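Local coordinates for endosialidase (Enterobacteria phage phi92, PDB 4HIZ), which probably cleaves internal alpha-2,8 and alpha-2,9 linkages of polysialic acid, as an endosialidase of a bacteriophage, at residues Ala215-Ser221 with Thr259-Arg265; Arg55-Leu61 with Gly418-Glu424; Arg317-Tyr323 with Thr335-Gln341. Residues are numbered along the deposited sequence.

Interaction 1: Ala215-Ser221 with Thr259-Arg265; sequences AVNFSNS and TWHFGTR. With SIA (N-acetyl-alpha-neuraminic acid), chain D.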
loop_
_atom_site.group_PDB
_atom_site.type_symbol
_atom_site.label_atom_id
_atom_site.label_comp_id
_atom_site.label_asym_id
_atom_site.label_seq_id
_atom_site.Cartn_x
_atom_site.Cartn_y
_atom_site.Cartn_z
ATOM N N ALA A 215 4.529 33.115 -3.790
ATOM C CA ALA A 215 5.694 32.446 -4.369
ATOM C C ALA A 215 5.388 32.002 -5.783
ATOM O O ALA A 215 4.332 31.393 -6.024
ATOM C CB ALA A 215 6.016 31.216 -3.511
ATOM N N VAL A 216 6.304 32.288 -6.714
ATOM C CA VAL A 216 6.073 31.996 -8.138
ATOM C C VAL A 216 7.332 31.429 -8.769
ATOM O O VAL A 216 8.374 31.369 -8.119
ATOM C CB VAL A 216 5.606 33.261 -8.911
ATOM C CG1 VAL A 216 4.331 33.831 -8.272
ATOM C CG2 VAL A 216 6.725 34.308 -8.942
ATOM N N ASN A 217 7.235 30.988 -10.024
ATOM C CA ASN A 217 8.401 30.433 -10.695
ATOM C C ASN A 217 8.322 30.772 -12.172
ATOM O O ASN A 217 7.239 30.707 -12.773
ATOM C CB ASN A 217 8.404 28.905 -10.501
ATOM C CG ASN A 217 9.498 28.217 -11.277
ATOM O OD1 ASN A 217 9.269 27.750 -12.386
ATOM N ND2 ASN A 217 10.683 28.099 -10.675
ATOM N N PHE A 218 9.465 31.146 -12.747
ATOM C CA PHE A 218 9.560 31.501 -14.153
ATOM C C PHE A 218 10.515 30.607 -14.912
ATOM O O PHE A 218 11.541 30.183 -14.365
ATOM C CB PHE A 218 10.159 32.916 -14.254
ATOM C CG PHE A 218 9.274 33.991 -13.721
ATOM C CD1 PHE A 218 8.383 34.647 -14.572
ATOM C CD2 PHE A 218 9.385 34.416 -12.401
ATOM C CE1 PHE A 218 7.551 35.683 -14.107
ATOM C CE2 PHE A 218 8.565 35.472 -11.903
ATOM C CZ PHE A 218 7.639 36.108 -12.759
ATOM N N SER A 219 10.217 30.350 -16.185
ATOM C CA SER A 219 11.185 29.642 -17.032
ATOM C C SER A 219 11.138 30.217 -18.440
ATOM O O SER A 219 10.046 30.581 -18.938
ATOM C CB SER A 219 10.878 28.128 -17.071
ATOM O OG SER A 219 11.949 27.446 -17.697
ATOM N N ASN A 220 12.308 30.334 -19.066
ATOM C CA ASN A 220 12.383 30.799 -20.453
ATOM C C ASN A 220 11.782 32.198 -20.674
ATOM O O ASN A 220 11.240 32.481 -21.748
ATOM C CB ASN A 220 11.747 29.780 -21.402
ATOM C CG ASN A 220 12.302 28.352 -21.183
ATOM O OD1 ASN A 220 11.793 27.585 -20.346
ATOM N ND2 ASN A 220 13.362 28.001 -21.936
ATOM N N SER A 221 11.906 33.081 -19.679
ATOM C CA SER A 221 11.267 34.382 -19.786
ATOM C C SER A 221 11.796 35.276 -20.906
ATOM O O SER A 221 11.090 36.162 -21.342
ATOM C CB SER A 221 11.404 35.151 -18.458
ATOM O OG SER A 221 12.769 35.554 -18.279
ATOM N N THR A 259 7.608 33.513 -25.968
ATOM C CA THR A 259 6.670 32.661 -25.248
ATOM C C THR A 259 7.415 32.023 -24.079
ATOM O O THR A 259 8.509 31.513 -24.250
ATOM C CB THR A 259 6.036 31.608 -26.194
ATOM O OG1 THR A 259 5.385 32.295 -27.275
ATOM C CG2 THR A 259 4.981 30.801 -25.455
ATOM N N TRP A 260 6.852 32.133 -22.874
ATOM C CA TRP A 260 7.569 31.700 -21.671
ATOM C C TRP A 260 6.649 30.883 -20.757
ATOM O O TRP A 260 5.527 30.559 -21.142
ATOM C CB TRP A 260 8.162 32.940 -20.947
ATOM C CG TRP A 260 7.188 34.097 -20.695
ATOM C CD1 TRP A 260 6.762 35.036 -21.616
ATOM C CD2 TRP A 260 6.587 34.473 -19.436
ATOM N NE1 TRP A 260 5.925 35.958 -21.010
ATOM C CE2 TRP A 260 5.791 35.629 -19.680
ATOM C CE3 TRP A 260 6.629 33.936 -18.134
ATOM C CZ2 TRP A 260 5.069 36.255 -18.685
ATOM C CZ3 TRP A 260 5.894 34.555 -17.137
ATOM C CH2 TRP A 260 5.113 35.703 -17.418
ATOM N N HIS A 261 7.141 30.561 -19.568
ATOM C CA HIS A 261 6.415 29.651 -18.679
ATOM C C HIS A 261 6.329 30.246 -17.291
ATOM O O HIS A 261 7.322 30.766 -16.771
ATOM C CB HIS A 261 7.169 28.315 -18.561
ATOM C CG HIS A 261 7.340 27.609 -19.864
ATOM N ND1 HIS A 261 6.297 26.970 -20.505
ATOM C CD2 HIS A 261 8.420 27.486 -20.675
ATOM C CE1 HIS A 261 6.736 26.465 -21.650
ATOM N NE2 HIS A 261 8.025 26.755 -21.774
ATOM N N PHE A 262 5.154 30.137 -16.687
ATOM C CA PHE A 262 4.926 30.640 -15.339
ATOM C C PHE A 262 4.196 29.601 -14.505
ATOM O O PHE A 262 3.252 28.971 -14.990
ATOM C CB PHE A 262 4.050 31.905 -15.430
ATOM C CG PHE A 262 3.712 32.509 -14.086
ATOM C CD1 PHE A 262 4.615 33.353 -13.437
ATOM C CD2 PHE A 262 2.517 32.197 -13.458
ATOM C CE1 PHE A 262 4.310 33.905 -12.193
ATOM C CE2 PHE A 262 2.207 32.730 -12.188
ATOM C CZ PHE A 262 3.105 33.590 -11.571
ATOM N N GLY A 263 4.610 29.451 -13.242
ATOM C CA GLY A 263 3.839 28.624 -12.317
ATOM C C GLY A 263 3.767 29.305 -10.960
ATOM O O GLY A 263 4.733 29.950 -10.519
ATOM N N THR A 264 2.622 29.176 -10.290
ATOM C CA THR A 264 2.615 29.552 -8.898
ATOM C C THR A 264 3.297 28.440 -8.088
ATOM O O THR A 264 3.488 27.307 -8.584
ATOM C CB THR A 264 1.197 29.714 -8.368
ATOM O OG1 THR A 264 0.502 28.483 -8.550
ATOM C CG2 THR A 264 0.471 30.837 -9.139
ATOM N N ARG A 265 3.634 28.765 -6.849
ATOM C CA ARG A 265 4.123 27.794 -5.869
ATOM C C ARG A 265 3.194 27.844 -4.670
ATOM O O ARG A 265 3.461 28.530 -3.674
ATOM C CB ARG A 265 5.569 28.115 -5.464
ATOM C CG ARG A 265 6.558 28.023 -6.658
ATOM C CD ARG A 265 7.995 28.115 -6.177
ATOM N NE ARG A 265 8.407 29.504 -5.927
ATOM C CZ ARG A 265 9.045 29.932 -4.845
ATOM N NH1 ARG A 265 9.312 29.101 -3.839
ATOM N NH2 ARG A 265 9.408 31.211 -4.770
HETATM C C1 SIA D . 15.058 29.826 -16.739
HETATM C C2 SIA D . 15.877 28.837 -15.910
HETATM C C3 SIA D . 15.164 28.457 -14.596
HETATM C C4 SIA D . 14.004 27.490 -14.811
HETATM C C5 SIA D . 14.418 26.306 -15.697
HETATM C C6 SIA D . 15.091 26.796 -16.984
HETATM C C7 SIA D . 15.681 25.631 -17.782
HETATM C C8 SIA D . 16.267 26.045 -19.141
HETATM C C9 SIA D . 15.489 27.155 -19.825
HETATM C C10 SIA D . 13.046 24.253 -15.613
HETATM C C11 SIA D . 11.723 23.638 -15.978
HETATM N N5 SIA D . 13.208 25.530 -15.982
HETATM O O1A SIA D . 14.608 30.822 -16.140
HETATM O O1B SIA D . 14.847 29.655 -17.965
HETATM O O4 SIA D . 13.548 26.995 -13.530
HETATM O O6 SIA D . 16.178 27.682 -16.704
HETATM O O7 SIA D . 16.759 25.107 -16.991
HETATM O O8 SIA D . 17.601 26.504 -18.930
HETATM O O9 SIA D . 16.215 28.403 -19.793
HETATM O O10 SIA D . 13.925 23.620 -15.023
#
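The ring of Phe218 receives the edge of Phe262 on one face: the centroids lie 5.5 Å apart, the planes meet at 71°, and Phe218 CE1 comes 3.8 Å from Phe262 CD1, an edge-to-face pair. Trp260 extends the aromatic cluster at the edge of Phe218, with Phe218 CD1 to Trp260 CZ3 3.6 Å and planes at 28° so slid apart that the rings barely overlap. Val216 CG1 lies 3.5 Å from Phe262 CZ. Val216 packs on Val232 of the adjoining strand 230-237, and Phe218 on Val243 of strand 240-244. The backbones are antiparallel neighbours (162° between axes, 4.7 Å apart) in an eight-stranded sheet of the propeller family region, unlike its four-stranded blades. Asn217 N to Gly263 O is 2.8 Å and Gly263 N to Asn217 O 3.0 Å; Ser219 N to His261 O and His261 N to Ser219 O are both 3.0 Å. Arg265 donates its N to Ala215 O (2.8 Å) and its NE to Val216 O (2.9 Å), while its NH1 forms a salt bridge with Asp268. The face bearing Asn217, Ser219 and His261 packs on Ile499 of the second subunit. Phe218, Ser219 and Asn220 belong to a glycan pocket: sialic acid N5 donates to Ser219 OG (2.9 Å), Asn220 N donates to its carboxylate O1B (2.8 Å), and Ser227 OG adds another hydrogen bond. Ser219 OG also donates to Asn220 OD1 at 2.7 Å.

Interaction 2: Arg55-Leu61 with Gly418-Glu424; sequences RIVGQPL and GEWEGQE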
loop_
_atom_site.group_PDB
_atom_site.type_symbol
_atom_site.label_atom_id
_atom_site.label_comp_id
_atom_site.label_asym_id
_atom_site.label_seq_id
_atom_site.Cartn_x
_atom_site.Cartn_y
_atom_site.Cartn_z
ATOM N N ARG A 55 -42.672 2.648 1.322
ATOM C CA ARG A 55 -42.233 1.974 2.546
ATOM C C ARG A 55 -43.057 2.482 3.729
ATOM O O ARG A 55 -43.564 1.701 4.569
ATOM C CB ARG A 55 -40.752 2.272 2.802
ATOM C CG ARG A 55 -40.176 1.436 3.963
ATOM C CD ARG A 55 -38.731 1.827 4.293
ATOM N NE ARG A 55 -38.678 3.085 5.032
ATOM C CZ ARG A 55 -38.726 3.193 6.357
ATOM N NH1 ARG A 55 -38.813 2.090 7.125
ATOM N NH2 ARG A 55 -38.682 4.409 6.923
ATOM N N ILE A 56 -43.216 3.807 3.757
ATOM C CA ILE A 56 -44.065 4.471 4.720
ATOM C C ILE A 56 -45.275 4.988 3.945
ATOM O O ILE A 56 -45.115 5.693 2.944
ATOM C CB ILE A 56 -43.332 5.651 5.387
ATOM C CG1 ILE A 56 -42.062 5.183 6.110
ATOM C CG2 ILE A 56 -44.263 6.377 6.377
ATOM C CD1 ILE A 56 -42.296 4.085 7.191
ATOM N N VAL A 57 -46.481 4.628 4.381
ATOM C CA VAL A 57 -47.669 4.999 3.615
ATOM C C VAL A 57 -47.771 6.507 3.430
ATOM O O VAL A 57 -47.587 7.264 4.378
ATOM C CB VAL A 57 -48.951 4.472 4.278
ATOM C CG1 VAL A 57 -50.178 5.004 3.551
ATOM C CG2 VAL A 57 -48.943 2.936 4.271
ATOM N N GLY A 58 -48.031 6.936 2.195
ATOM C CA GLY A 58 -48.173 8.352 1.905
ATOM C C GLY A 58 -46.865 9.019 1.531
ATOM O O GLY A 58 -46.868 10.211 1.208
ATOM N N GLN A 59 -45.756 8.277 1.593
ATOM C CA GLN A 59 -44.439 8.837 1.260
ATOM C C GLN A 59 -43.715 8.036 0.179
ATOM O O GLN A 59 -42.750 7.303 0.465
ATOM C CB GLN A 59 -43.581 8.984 2.531
ATOM C CG GLN A 59 -44.195 9.980 3.512
ATOM C CD GLN A 59 -43.252 10.378 4.623
ATOM O OE1 GLN A 59 -42.143 10.855 4.354
ATOM N NE2 GLN A 59 -43.696 10.224 5.891
ATOM N N PRO A 60 -44.180 8.160 -1.073
ATOM C CA PRO A 60 -43.548 7.401 -2.156
ATOM C C PRO A 60 -42.117 7.900 -2.439
ATOM O O PRO A 60 -41.807 9.112 -2.357
ATOM C CB PRO A 60 -44.448 7.689 -3.365
ATOM C CG PRO A 60 -45.078 9.043 -3.061
ATOM C CD PRO A 60 -45.202 9.115 -1.561
ATOM N N LEU A 61 -41.248 6.936 -2.728
ATOM C CA LEU A 61 -39.879 7.192 -3.128
ATOM C C LEU A 61 -39.632 6.235 -4.281
ATOM O O LEU A 61 -40.330 5.205 -4.410
ATOM C CB LEU A 61 -38.920 6.884 -1.967
ATOM C CG LEU A 61 -39.153 7.759 -0.714
ATOM C CD1 LEU A 61 -38.385 7.220 0.479
ATOM C CD2 LEU A 61 -38.702 9.214 -1.045
ATOM N N GLY A 418 -34.015 4.102 7.144
ATOM C CA GLY A 418 -35.390 4.348 7.534
ATOM C C GLY A 418 -35.614 5.693 8.228
ATOM O O GLY A 418 -36.728 5.950 8.694
ATOM N N GLU A 419 -34.589 6.535 8.324
ATOM C CA GLU A 419 -34.774 7.856 8.951
ATOM C C GLU A 419 -35.244 8.913 7.963
ATOM O O GLU A 419 -35.643 10.015 8.371
ATOM C CB GLU A 419 -33.485 8.339 9.631
ATOM C CG GLU A 419 -33.028 7.442 10.743
ATOM C CD GLU A 419 -31.779 7.956 11.446
ATOM O OE1 GLU A 419 -31.283 9.060 11.114
ATOM O OE2 GLU A 419 -31.298 7.261 12.361
ATOM N N TRP A 420 -35.203 8.605 6.668
ATOM C CA TRP A 420 -35.460 9.669 5.671
ATOM C C TRP A 420 -36.879 10.252 5.773
ATOM O O TRP A 420 -37.094 11.492 5.755
ATOM C CB TRP A 420 -35.268 9.131 4.249
ATOM C CG TRP A 420 -35.412 10.194 3.184
ATOM C CD1 TRP A 420 -36.542 10.476 2.485
ATOM C CD2 TRP A 420 -34.377 11.047 2.648
ATOM N NE1 TRP A 420 -36.298 11.491 1.577
ATOM C CE2 TRP A 420 -34.968 11.838 1.644
ATOM C CE3 TRP A 420 -33.025 11.238 2.949
ATOM C CZ2 TRP A 420 -34.249 12.820 0.932
ATOM C CZ3 TRP A 420 -32.301 12.187 2.228
ATOM C CH2 TRP A 420 -32.920 12.972 1.240
ATOM N N GLU A 421 -37.853 9.363 5.840
ATOM C CA GLU A 421 -39.255 9.792 5.787
ATOM C C GLU A 421 -39.654 10.641 6.986
ATOM O O GLU A 421 -39.194 10.434 8.113
ATOM C CB GLU A 421 -40.179 8.566 5.707
ATOM C CG GLU A 421 -40.063 7.746 4.384
ATOM C CD GLU A 421 -39.040 6.615 4.403
ATOM O OE1 GLU A 421 -38.090 6.636 5.234
ATOM O OE2 GLU A 421 -39.221 5.702 3.555
ATOM N N GLY A 422 -40.523 11.597 6.715
ATOM C CA GLY A 422 -40.991 12.503 7.756
ATOM C C GLY A 422 -41.642 11.730 8.885
ATOM O O GLY A 422 -42.376 10.767 8.641
ATOM N N GLN A 423 -41.345 12.177 10.104
ATOM C CA GLN A 423 -41.846 11.647 11.370
ATOM C C GLN A 423 -41.147 10.369 11.836
ATOM O O GLN A 423 -41.302 9.986 12.993
ATOM C CB GLN A 423 -43.386 11.478 11.392
ATOM C CG GLN A 423 -44.187 12.783 11.156
ATOM C CD GLN A 423 -44.134 13.759 12.333
ATOM O OE1 GLN A 423 -43.646 13.420 13.408
ATOM N NE2 GLN A 423 -44.637 14.985 12.126
ATOM N N GLU A 424 -40.383 9.712 10.960
ATOM C CA GLU A 424 -39.698 8.495 11.368
ATOM C C GLU A 424 -38.679 8.771 12.453
ATOM O O GLU A 424 -38.006 9.809 12.434
ATOM C CB GLU A 424 -38.993 7.844 10.173
ATOM C CG GLU A 424 -39.950 7.225 9.215
ATOM C CD GLU A 424 -40.776 6.135 9.877
ATOM O OE1 GLU A 424 -40.191 5.134 10.364
ATOM O OE2 GLU A 424 -42.012 6.263 9.891
HETATM O O HOH W 1 -41.418 5.559 2.068
#
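The two segments meet largely through loops, with Leu61 at the start of strand 61-64; each is folded by a type II beta turn, Ile56 to Gln59 (Gln59 N to Ile56 O 3.0 Å) and Glu421 to Glu424 (Glu424 N to Glu421 O 3.2 Å). The contact thus joins the N-terminal extension to the propeller family region. Glu421, with 95 Å² buried, points toward the other loop and forms a bidentate salt bridge with Arg55: Arg55 NE to Glu421 OE2 is 3.1 Å and Arg55 NH2 to Glu421 OE1 2.9 Å. Arg435 is a second cationic partner of Glu421, and Glu424 adds a long salt bridge, Arg55 NH2 to Glu424 OE1 3.8 Å. Leu61 CD1 lies 3.5 Å from Glu421 OE2 and 4.2 Å from Trp420 CD1. Gln59 pairs with the backbone of Gly422 through both ends of its amide, accepting from Gly422 N at OE1 (3.0 Å) and donating from NE2 to Gly422 O (3.1 Å). A water accepts from Ile56 N at 3.0 Å and donates to Gln59 O and Glu421 OE2, each 2.7 Å away.

Interaction 3: Arg317-Tyr323 with Thr335-Gln341; sequences RRLGILY and TRRTISQ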
loop_
_atom_site.group_PDB
_atom_site.type_symbol
_atom_site.label_atom_id
_atom_site.label_comp_id
_atom_site.label_asym_id
_atom_site.label_seq_id
_atom_site.Cartn_x
_atom_site.Cartn_y
_atom_site.Cartn_z
ATOM N N ARG A 317 -33.353 31.078 15.619
ATOM C CA ARG A 317 -32.301 30.710 14.661
ATOM C C ARG A 317 -32.151 31.769 13.575
ATOM O O ARG A 317 -33.107 32.496 13.256
ATOM C CB ARG A 317 -32.635 29.382 13.980
ATOM C CG ARG A 317 -32.571 28.194 14.917
ATOM C CD ARG A 317 -32.421 26.894 14.161
ATOM N NE ARG A 317 -32.431 25.827 15.140
ATOM C CZ ARG A 317 -31.961 24.629 14.925
ATOM N NH1 ARG A 317 -31.433 24.345 13.739
ATOM N NH2 ARG A 317 -32.016 23.726 15.898
ATOM N N ARG A 318 -30.953 31.850 12.992
ATOM C CA ARG A 318 -30.741 32.627 11.768
ATOM C C ARG A 318 -30.038 31.716 10.772
ATOM O O ARG A 318 -29.234 30.880 11.179
ATOM C CB ARG A 318 -29.852 33.850 12.003
ATOM C CG ARG A 318 -30.594 35.112 12.521
ATOM C CD ARG A 318 -30.883 34.972 13.980
ATOM N NE ARG A 318 -31.511 36.203 14.511
ATOM C CZ ARG A 318 -32.817 36.434 14.483
ATOM N NH1 ARG A 318 -33.623 35.512 13.956
ATOM N NH2 ARG A 318 -33.317 37.572 14.995
ATOM N N LEU A 319 -30.350 31.857 9.491
ATOM C CA LEU A 319 -29.653 31.053 8.480
ATOM C C LEU A 319 -29.533 31.936 7.255
ATOM O O LEU A 319 -30.485 32.656 6.895
ATOM C CB LEU A 319 -30.507 29.830 8.170
ATOM C CG LEU A 319 -29.873 28.851 7.165
ATOM C CD1 LEU A 319 -30.254 27.376 7.499
ATOM C CD2 LEU A 319 -30.239 29.177 5.711
ATOM N N GLY A 320 -28.382 31.895 6.591
ATOM C CA GLY A 320 -28.292 32.666 5.361
ATOM C C GLY A 320 -26.888 32.630 4.827
ATOM O O GLY A 320 -26.223 31.573 4.858
ATOM N N ILE A 321 -26.423 33.787 4.346
ATOM C CA ILE A 321 -25.094 33.860 3.752
ATOM C C ILE A 321 -24.274 34.984 4.363
ATOM O O ILE A 321 -24.819 35.975 4.855
ATOM C CB ILE A 321 -25.173 34.049 2.224
ATOM C CG1 ILE A 321 -25.730 35.446 1.842
ATOM C CG2 ILE A 321 -26.018 32.892 1.594
ATOM C CD1 ILE A 321 -25.745 35.675 0.326
ATOM N N LEU A 322 -22.961 34.819 4.333
ATOM C CA LEU A 322 -22.046 35.934 4.534
ATOM C C LEU A 322 -21.624 36.360 3.139
ATOM O O LEU A 322 -20.983 35.584 2.403
ATOM C CB LEU A 322 -20.827 35.497 5.346
ATOM C CG LEU A 322 -21.170 34.780 6.675
ATOM C CD1 LEU A 322 -19.881 34.430 7.395
ATOM C CD2 LEU A 322 -22.077 35.651 7.597
ATOM N N TYR A 323 -21.960 37.597 2.773
ATOM C CA TYR A 323 -21.703 38.090 1.434
ATOM C C TYR A 323 -20.471 39.010 1.431
ATOM O O TYR A 323 -20.445 40.020 2.129
ATOM C CB TYR A 323 -22.957 38.821 0.903
ATOM C CG TYR A 323 -22.714 39.575 -0.379
ATOM C CD1 TYR A 323 -22.801 38.954 -1.605
ATOM C CD2 TYR A 323 -22.382 40.924 -0.344
ATOM C CE1 TYR A 323 -22.556 39.670 -2.773
ATOM C CE2 TYR A 323 -22.131 41.629 -1.486
ATOM C CZ TYR A 323 -22.220 41.013 -2.695
ATOM O OH TYR A 323 -21.961 41.791 -3.824
ATOM N N THR A 335 -21.342 41.020 4.701
ATOM C CA THR A 335 -22.637 41.320 5.333
ATOM C C THR A 335 -23.445 40.053 5.443
ATOM O O THR A 335 -23.356 39.160 4.608
ATOM C CB THR A 335 -23.489 42.329 4.543
ATOM O OG1 THR A 335 -23.555 41.908 3.174
ATOM C CG2 THR A 335 -22.917 43.740 4.650
ATOM N N ARG A 336 -24.239 39.968 6.510
ATOM C CA ARG A 336 -25.104 38.815 6.731
ATOM C C ARG A 336 -26.427 39.059 6.022
ATOM O O ARG A 336 -27.081 40.116 6.226
ATOM C CB ARG A 336 -25.358 38.624 8.221
ATOM C CG ARG A 336 -24.101 38.407 9.050
ATOM C CD ARG A 336 -24.485 38.007 10.479
ATOM N NE ARG A 336 -23.301 37.953 11.332
ATOM C CZ ARG A 336 -23.166 37.133 12.359
ATOM N NH1 ARG A 336 -24.156 36.303 12.670
ATOM N NH2 ARG A 336 -22.054 37.170 13.090
ATOM N N ARG A 337 -26.833 38.112 5.189
ATOM C CA ARG A 337 -28.118 38.182 4.499
ATOM C C ARG A 337 -28.901 36.922 4.799
ATOM O O ARG A 337 -28.462 35.819 4.429
ATOM C CB ARG A 337 -27.889 38.355 2.997
ATOM C CG ARG A 337 -27.208 39.726 2.681
ATOM C CD ARG A 337 -26.793 39.873 1.248
ATOM N NE ARG A 337 -26.178 41.199 1.066
ATOM C CZ ARG A 337 -25.851 41.724 -0.099
ATOM N NH1 ARG A 337 -26.088 41.061 -1.210
ATOM N NH2 ARG A 337 -25.319 42.944 -0.142
ATOM N N THR A 338 -30.028 37.059 5.478
ATOM C CA THR A 338 -30.718 35.859 6.004
ATOM C C THR A 338 -31.991 35.521 5.242
ATOM O O THR A 338 -32.607 36.392 4.595
ATOM C CB THR A 338 -31.091 36.027 7.500
ATOM O OG1 THR A 338 -31.907 37.189 7.667
ATOM C CG2 THR A 338 -29.825 36.178 8.353
ATOM N N ILE A 339 -32.382 34.252 5.318
ATOM C CA ILE A 339 -33.686 33.845 4.823
ATOM C C ILE A 339 -34.716 34.101 5.928
ATOM O O ILE A 339 -34.358 34.398 7.079
ATOM C CB ILE A 339 -33.686 32.354 4.388
ATOM C CG1 ILE A 339 -33.521 31.407 5.597
ATOM C CG2 ILE A 339 -32.599 32.127 3.343
ATOM C CD1 ILE A 339 -33.739 29.908 5.207
ATOM N N SER A 340 -35.990 34.027 5.576
ATOM C CA SER A 340 -37.088 34.316 6.502
ATOM C C SER A 340 -37.106 33.368 7.694
ATOM O O SER A 340 -36.729 32.193 7.560
ATOM C CB SER A 340 -38.418 34.196 5.753
ATOM O OG SER A 340 -38.472 35.090 4.645
ATOM N N GLN A 341 -37.613 33.840 8.832
ATOM C CA GLN A 341 -37.645 33.038 10.041
ATOM C C GLN A 341 -38.402 31.722 9.831
ATOM O O GLN A 341 -38.010 30.669 10.365
ATOM C CB GLN A 341 -38.309 33.853 11.167
ATOM C CG GLN A 341 -38.086 33.204 12.530
ATOM C CD GLN A 341 -36.631 33.285 12.905
ATOM O OE1 GLN A 341 -36.077 34.388 13.017
ATOM N NE2 GLN A 341 -35.990 32.132 13.082
HETATM O O HOH W 2 -32.722 33.638 9.213
HETATM O O HOH W 3 -20.637 42.931 1.661
#
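Arg337 and Tyr323 lose the most surface to this contact, 90 and 79 Å², in part because their side chains stack. The guanidinium of Arg337 rests flat on the Tyr323 ring, with planes at 10° and CZ 4.0 Å from the ring centroid, 26° off its normal; this is a cation-pi stack. Arg337 NH1 is hydrogen-bonded to Leu381 O, and Tyr323 OH to Asn325. On the same face of the sheet, Ile321 CG1 lies 3.8 Å from Arg337 CB, and the two residues form a hydrogen-bonded pair (Ile321 N to Arg337 O 2.9 Å, Arg337 N to Ile321 O 3.0 Å). Tyr323 and Thr335 form the next such pair, at 2.8 Å from Tyr323 N to Thr335 O and 2.9 Å from Thr335 N to Tyr323 O. Leu319, third with 66 Å², meets Ile339 (Leu319 CD2 to Ile339 CD1 3.6 Å) and accepts Ile339 N at its O (2.9 Å). Between Leu319 and Ile321, Gly320 forms a non-hydrogen-bonded pair with Thr338, CA to CA 4.1 Å; an ideal CB on Gly320 would clash, 2.1 Å from Arg337 O. Leu319 and Ile321 also pack on strands 347-355 and 358-365. The whole is an antiparallel beta hairpin forming the last two strands of a four-stranded antiparallel sheet, the arrangement of a beta-propeller blade.

Overall arrangement
Interactions 1 and 3 are antiparallel strand pairs of the propeller family region, the first in an eight-stranded sheet, the other in a four-stranded, blade-like one; interaction 2 joins loops of different family regions, and the three share no strand. Interaction 1 is the most buried, with 10 of 14 touching residues buried, and combines an aromatic cluster with a sugar-binding face at a subunit boundary; the other two touch no second subunit and are partly buried. The chemistry differs: interaction 2 relies on a salt-bridge network and water, interaction 3 on a cation-pi stack beside apolar contacts. Centres of interactions 1 and 2 lie 57 Å apart. In sequence, interactions 1 and 3 fall inside the loop closed by interaction 2.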